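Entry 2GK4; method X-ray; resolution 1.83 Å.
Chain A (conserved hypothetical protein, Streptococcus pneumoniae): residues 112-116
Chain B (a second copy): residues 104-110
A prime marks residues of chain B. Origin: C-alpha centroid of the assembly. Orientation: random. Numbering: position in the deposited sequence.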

# COMPACT_ATOMS: atom_id res chain seq x y z
N SER A 112 -5.93 -30.02 9.98
CA SER A 112 -7.21 -30.60 10.37
C SER A 112 -8.06 -29.61 11.17
O SER A 112 -9.19 -29.90 11.57
CB SER A 112 -6.98 -31.89 11.18
OG SER A 112 -6.06 -31.70 12.25
N ASN A 113 -7.52 -28.42 11.41
CA ASN A 113 -8.28 -27.38 12.07
C ASN A 113 -7.59 -26.04 11.83
O ASN A 113 -6.55 -25.75 12.42
CB ASN A 113 -8.44 -27.65 13.57
CG ASN A 113 -9.41 -26.68 14.24
OD1 ASN A 113 -9.87 -25.70 13.65
ND2 ASN A 113 -9.76 -26.97 15.49
N LEU A 114 -8.19 -25.25 10.97
CA LEU A 114 -7.58 -24.00 10.49
C LEU A 114 -7.42 -22.94 11.58
O LEU A 114 -6.59 -22.02 11.45
CB LEU A 114 -8.43 -23.45 9.35
CG LEU A 114 -8.09 -23.86 7.91
CD1 LEU A 114 -7.45 -25.21 7.73
CD2 LEU A 114 -9.26 -23.64 6.93
N LYS A 115 -8.19 -23.06 12.65
CA LYS A 115 -8.04 -22.14 13.78
C LYS A 115 -6.64 -22.24 14.40
O LYS A 115 -6.17 -21.29 15.04
CB LYS A 115 -9.17 -22.36 14.81
CG LYS A 115 -10.54 -22.06 14.21
CD LYS A 115 -11.71 -21.96 15.22
CE LYS A 115 -13.02 -21.71 14.45
NZ LYS A 115 -14.23 -22.17 15.19
N GLU A 116 -5.95 -23.37 14.18
CA GLU A 116 -4.57 -23.56 14.67
C GLU A 116 -3.67 -22.41 14.20
O GLU A 116 -2.76 -22.01 14.91
CB GLU A 116 -3.95 -24.90 14.25
CG GLU A 116 -3.44 -24.97 12.78
CD GLU A 116 -2.75 -26.31 12.40
OE1 GLU A 116 -1.66 -26.61 12.94
OE2 GLU A 116 -3.27 -27.05 11.53
N GLY B 104 -14.40 -15.62 4.57
CA GLY B 104 -14.38 -16.02 5.98
C GLY B 104 -13.78 -17.41 6.16
O GLY B 104 -13.88 -18.26 5.28
N LEU B 105 -13.14 -17.63 7.31
CA LEU B 105 -12.52 -18.91 7.65
C LEU B 105 -13.51 -20.08 7.60
O LEU B 105 -13.15 -21.18 7.19
CB LEU B 105 -11.93 -18.84 9.05
CG LEU B 105 -11.15 -20.04 9.61
CD1 LEU B 105 -9.93 -20.35 8.74
CD2 LEU B 105 -10.74 -19.72 11.03
N GLU B 106 -14.75 -19.84 8.02
CA GLU B 106 -15.73 -20.94 8.10
C GLU B 106 -16.04 -21.53 6.73
O GLU B 106 -16.16 -22.76 6.59
CB GLU B 106 -17.00 -20.52 8.83
CG GLU B 106 -16.83 -20.49 10.34
CD GLU B 106 -18.11 -20.12 11.08
OE1 GLU B 106 -18.11 -19.06 11.76
OE2 GLU B 106 -19.11 -20.87 10.99
N GLU B 107 -16.11 -20.67 5.71
CA GLU B 107 -16.29 -21.15 4.34
C GLU B 107 -15.10 -21.98 3.91
O GLU B 107 -15.26 -22.99 3.24
CB GLU B 107 -16.52 -19.99 3.37
CG GLU B 107 -16.46 -20.44 1.90
CD GLU B 107 -17.12 -19.48 0.91
OE1 GLU B 107 -17.90 -19.98 0.06
OE2 GLU B 107 -16.86 -18.25 0.98
N VAL B 108 -13.90 -21.53 4.27
CA VAL B 108 -12.67 -22.23 3.90
C VAL B 108 -12.61 -23.57 4.62
O VAL B 108 -12.32 -24.60 4.02
CB VAL B 108 -11.42 -21.38 4.20
CG1 VAL B 108 -10.14 -22.14 3.83
CG2 VAL B 108 -11.49 -20.07 3.44
N GLN B 109 -12.91 -23.55 5.91
CA GLN B 109 -12.90 -24.76 6.71
C GLN B 109 -13.85 -25.79 6.09
O GLN B 109 -13.50 -26.97 6.00
CB GLN B 109 -13.32 -24.43 8.14
CG GLN B 109 -13.24 -25.62 9.11
CD GLN B 109 -11.83 -26.17 9.25
OE1 GLN B 109 -11.52 -27.23 8.72
NE2 GLN B 109 -10.98 -25.47 9.98
N ALA B 110 -15.02 -25.32 5.66
CA ALA B 110 -16.08 -26.20 5.15
C ALA B 110 -15.73 -26.88 3.83
O ALA B 110 -16.28 -27.95 3.51
CB ALA B 110 -17.38 -25.43 5.03

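How does chain A enter the contact? Ser112 points its CB away from chain B and stays clear of it. Asn113 also starts away, but its t rotamer brings the amide end nearer. There OD1 accepts a hydrogen bond from Lys115 N at 3.3 Å, while Glu116 N bonds to Asn113 O at 3.0 Å, so one residue ties down the start of the 3-10 turn through both side chain and backbone.

What does Leu114 do at the centre? Buried and aimed toward the helix of chain B, it gives up 96 Å² of the 287 Å² covered in all. Its CB lies 3.5 Å from CD1 of Leu105′, and its CD2 lies 3.6 Å from CG1 of Val108′. These two residues, three apart, fall on the same side of the helix, and their branched apolar side chains suit a buried site beside Leu114.

How does Gln109′ join in? One turn beyond Leu105′, whose O accepts a hydrogen bond from Gln109′ N at 2.7 Å, it points its CB sideways, and the bend at chi2 (p) goes with an amide end that comes close to the backbone of Leu114.

Where does the contact fade? Lys115 CG lies 4.0 Å from Leu105′ CD2, an aliphatic approach; beyond CB the chain runs extended, t at chi2 to chi4, in a residue that is exposed as a whole. Glu116 is out of reach.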